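Local coordinates for ribonuclease (PDB 1IYB), which probably cleaves RNA as a plant endoribonuclease of the T2 family and binds guanosine monophosphate in a pocket beside its central sheet, at residues 8-13 / 190-195. Residues are numbered along the deposited sequence; the frame is centred on the assembly and turned at random.
Sequences FDFFYF and ECPIFP
Y12 runs its phenol out to the chain at 190-195 and donates its hydroxyl hydrogen to the backbone carbonyl of I193, with OH 2.6 Å from O. That oxygen lies near the plane of the Y12 ring, whereas the hydroxyl approaches from well above the carbonyl plane, 49° out of it. CD of P195 packs against the same end of the phenol, 3.7 Å from CZ of Y12, the two side chains meeting tip to tip. Further back along the ring edge sits SG of C191, 4.0 Å from CE2 of Y12, a cysteine sulfur-aromatic contact. Two residues earlier, with CG between the backbone N and the carbonyl carbon (chi1 67°), the F10 side chain starts out toward the loop and offers a ring face to P192: proline CD stands over its centre, 3.8 Å from the centroid, in a CH-pi contact. The F10 ring also turns an edge to CG2 of I193 and sets CE1 over the rim of one Y12 face. Strand 10-16 lies inside the four-stranded antiparallel sheet of this T2-family ribonuclease, between 41-48 and 172-182, and opens with a classic beta bulge where D9 and F10 both face N48. F10 and Y12 thus join the sheet to the loop that follows strand 172-182, a loop also tied back to that strand by the C191-C180 disulfide. An alanine in place of Y12 would probably leave the I193 carbonyl without this donor and open a gap beside P195 and the C191 sulfur. Y178 meets the Y12 ring edge-to-face, and the bound guanosine monophosphate is about 10 Å from the Y12 side chain.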
ATOM      1  N   PHE A   8      12.809  -0.325   8.564  1.00  9.41           N
ATOM      2  CA  PHE A   8      12.931   0.895   7.765  1.00  8.37           C
ATOM      3  C   PHE A   8      14.293   1.546   7.980  1.00  8.51           C
ATOM      4  O   PHE A   8      14.991   1.232   8.940  1.00  9.74           O
ATOM      5  CB  PHE A   8      11.809   1.884   8.123  1.00  9.01           C
ATOM      6  CG  PHE A   8      11.997   2.574   9.446  1.00  8.41           C
ATOM      7  CD1 PHE A   8      12.440   3.894   9.495  1.00  7.97           C
ATOM      8  CD2 PHE A   8      11.748   1.905  10.642  1.00  9.38           C
ATOM      9  CE1 PHE A   8      12.632   4.540  10.720  1.00  8.88           C
ATOM     10  CE2 PHE A   8      11.937   2.538  11.868  1.00  9.59           C
ATOM     11  CZ  PHE A   8      12.381   3.860  11.907  1.00  9.71           C
ATOM     12  N   ASP A   9      14.657   2.461   7.087  1.00  8.92           N
ATOM     13  CA  ASP A   9      15.947   3.149   7.161  1.00  8.61           C
ATOM     14  C   ASP A   9      15.895   4.575   7.713  1.00  8.81           C
ATOM     15  O   ASP A   9      16.726   4.952   8.539  1.00 10.65           O
ATOM     16  CB  ASP A   9      16.590   3.167   5.771  1.00  9.66           C
ATOM     17  CG  ASP A   9      17.012   1.784   5.306  1.00 10.48           C
ATOM     18  OD1 ASP A   9      16.809   1.465   4.112  1.00 10.49           O
ATOM     19  OD2 ASP A   9      17.554   1.023   6.139  1.00 13.91           O
ATOM     20  N   PHE A  10      14.929   5.369   7.258  1.00  7.13           N
ATOM     21  CA  PHE A  10      14.811   6.757   7.704  1.00  5.49           C
ATOM     22  C   PHE A  10      13.348   7.193   7.658  1.00  5.38           C
ATOM     23  O   PHE A  10      12.486   6.417   7.254  1.00  5.51           O
ATOM     24  CB  PHE A  10      15.651   7.660   6.790  1.00  6.41           C
ATOM     25  CG  PHE A  10      15.141   7.740   5.378  1.00  5.47           C
ATOM     26  CD1 PHE A  10      14.192   8.695   5.016  1.00  7.26           C
ATOM     27  CD2 PHE A  10      15.590   6.848   4.408  1.00  5.25           C
ATOM     28  CE1 PHE A  10      13.699   8.757   3.710  1.00  8.24           C
ATOM     29  CE2 PHE A  10      15.105   6.901   3.103  1.00  7.17           C
ATOM     30  CZ  PHE A  10      14.156   7.858   2.751  1.00  7.16           C
ATOM     31  N   PHE A  11      13.065   8.424   8.082  1.00  5.82           N
ATOM     32  CA  PHE A  11      11.693   8.934   8.044  1.00  5.80           C
ATOM     33  C   PHE A  11      11.564  10.129   7.117  1.00  6.35           C
ATOM     34  O   PHE A  11      12.498  10.914   6.960  1.00  6.21           O
ATOM     35  CB  PHE A  11      11.204   9.490   9.392  1.00  6.00           C
ATOM     36  CG  PHE A  11      11.203   8.521  10.535  1.00  6.51           C
ATOM     37  CD1 PHE A  11      12.333   8.364  11.332  1.00  7.42           C
ATOM     38  CD2 PHE A  11      10.030   7.862  10.896  1.00  7.48           C
ATOM     39  CE1 PHE A  11      12.294   7.572  12.479  1.00  7.39           C
ATOM     40  CE2 PHE A  11       9.978   7.066  12.038  1.00  7.94           C
ATOM     41  CZ  PHE A  11      11.112   6.923  12.834  1.00  7.04           C
ATOM     42  N   TYR A  12      10.387  10.267   6.523  1.00  6.03           N
ATOM     43  CA  TYR A  12      10.056  11.446   5.731  1.00  5.00           C
ATOM     44  C   TYR A  12       9.093  12.179   6.660  1.00  6.00           C
ATOM     45  O   TYR A  12       8.100  11.589   7.100  1.00  6.70           O
ATOM     46  CB  TYR A  12       9.273  11.105   4.459  1.00  6.52           C
ATOM     47  CG  TYR A  12      10.085  10.736   3.236  1.00  7.84           C
ATOM     48  CD1 TYR A  12       9.722   9.641   2.459  1.00  6.58           C
ATOM     49  CD2 TYR A  12      11.188  11.491   2.836  1.00  6.51           C
ATOM     50  CE1 TYR A  12      10.430   9.295   1.317  1.00  8.49           C
ATOM     51  CE2 TYR A  12      11.911  11.152   1.684  1.00  8.85           C
ATOM     52  CZ  TYR A  12      11.522  10.050   0.934  1.00  8.66           C
ATOM     53  OH  TYR A  12      12.218   9.678  -0.195  1.00 10.24           O
ATOM     54  N   PHE A  13       9.388  13.428   7.009  1.00  5.54           N
ATOM     55  CA  PHE A  13       8.451  14.202   7.820  1.00  4.51           C
ATOM     56  C   PHE A  13       7.744  15.031   6.755  1.00  5.42           C
ATOM     57  O   PHE A  13       8.354  15.903   6.129  1.00  6.37           O
ATOM     58  CB  PHE A  13       9.170  15.105   8.828  1.00  4.62           C
ATOM     59  CG  PHE A  13       8.244  16.032   9.567  1.00  5.15           C
ATOM     60  CD1 PHE A  13       7.149  15.535  10.272  1.00  6.08           C
ATOM     61  CD2 PHE A  13       8.451  17.406   9.537  1.00  6.07           C
ATOM     62  CE1 PHE A  13       6.270  16.398  10.936  1.00  8.09           C
ATOM     63  CE2 PHE A  13       7.577  18.274  10.198  1.00  6.50           C
ATOM     64  CZ  PHE A  13       6.489  17.770  10.897  1.00  7.93           C
ATOM     65  N   GLU A 190      20.170  14.302   5.393  1.00  9.11           N
ATOM     66  CA  GLU A 190      19.910  14.563   3.989  1.00  9.71           C
ATOM     67  C   GLU A 190      19.130  13.338   3.534  1.00 10.18           C
ATOM     68  O   GLU A 190      19.386  12.229   4.003  1.00 10.53           O
ATOM     69  CB  GLU A 190      21.214  14.657   3.195  1.00 10.23           C
ATOM     70  CG  GLU A 190      22.081  15.861   3.521  1.00 11.35           C
ATOM     71  CD  GLU A 190      21.505  17.174   3.024  1.00 13.57           C
ATOM     72  OE1 GLU A 190      22.237  18.185   3.071  1.00 13.97           O
ATOM     73  OE2 GLU A 190      20.332  17.205   2.590  1.00 13.43           O
ATOM     74  N   CYS A 191      18.176  13.535   2.637  1.00 10.14           N
ATOM     75  CA  CYS A 191      17.375  12.425   2.141  1.00 11.05           C
ATOM     76  C   CYS A 191      18.187  11.511   1.228  1.00 11.16           C
ATOM     77  O   CYS A 191      18.785  11.969   0.259  1.00 11.70           O
ATOM     78  CB  CYS A 191      16.175  12.947   1.362  1.00 11.09           C
ATOM     79  SG  CYS A 191      14.886  13.798   2.329  1.00 12.60           S
ATOM     80  N   PRO A 192      18.215  10.201   1.528  1.00 12.14           N
ATOM     81  CA  PRO A 192      18.963   9.244   0.706  1.00 12.87           C
ATOM     82  C   PRO A 192      18.341   9.128  -0.686  1.00 13.34           C
ATOM     83  O   PRO A 192      19.004   8.730  -1.646  1.00 13.49           O
ATOM     84  CB  PRO A 192      18.841   7.940   1.495  1.00 13.63           C
ATOM     85  CG  PRO A 192      18.687   8.406   2.911  1.00 14.39           C
ATOM     86  CD  PRO A 192      17.728   9.558   2.761  1.00 11.65           C
ATOM     87  N   ILE A 193      17.062   9.477  -0.782  1.00 12.82           N
ATOM     88  CA  ILE A 193      16.327   9.410  -2.040  1.00 13.17           C
ATOM     89  C   ILE A 193      15.081  10.291  -1.947  1.00 14.44           C
ATOM     90  O   ILE A 193      14.543  10.502  -0.856  1.00 13.86           O
ATOM     91  CB  ILE A 193      15.919   7.943  -2.361  1.00 14.25           C
ATOM     92  CG1 ILE A 193      15.320   7.854  -3.767  1.00 14.16           C
ATOM     93  CG2 ILE A 193      14.929   7.428  -1.315  1.00 13.29           C
ATOM     94  CD1 ILE A 193      15.063   6.423  -4.226  1.00 16.28           C
ATOM     95  N   PHE A 194      14.642  10.812  -3.089  1.00 15.82           N
ATOM     96  CA  PHE A 194      13.466  11.679  -3.167  1.00 18.82           C
ATOM     97  C   PHE A 194      12.406  11.080  -4.088  1.00 19.85           C
ATOM     98  O   PHE A 194      12.729  10.522  -5.133  1.00 20.44           O
ATOM     99  CB  PHE A 194      13.848  13.054  -3.727  1.00 19.46           C
ATOM    100  CG  PHE A 194      14.648  13.907  -2.785  1.00 21.06           C
ATOM    101  CD1 PHE A 194      14.057  14.466  -1.659  1.00 22.03           C
ATOM    102  CD2 PHE A 194      15.988  14.181  -3.046  1.00 22.81           C
ATOM    103  CE1 PHE A 194      14.785  15.291  -0.803  1.00 22.29           C
ATOM    104  CE2 PHE A 194      16.727  15.005  -2.196  1.00 23.45           C
ATOM    105  CZ  PHE A 194      16.122  15.561  -1.073  1.00 23.30           C
ATOM    106  N   PRO A 195      11.124  11.188  -3.711  1.00 21.46           N
ATOM    107  CA  PRO A 195      10.066  10.640  -4.566  1.00 22.20           C
ATOM    108  C   PRO A 195       9.843  11.584  -5.750  1.00 22.64           C
ATOM    109  O   PRO A 195      10.352  12.706  -5.756  1.00 21.07           O
ATOM    110  CB  PRO A 195       8.851  10.604  -3.637  1.00 22.98           C
ATOM    111  CG  PRO A 195       9.457  10.542  -2.259  1.00 23.75           C
ATOM    112  CD  PRO A 195      10.597  11.516  -2.378  1.00 22.45           C
TER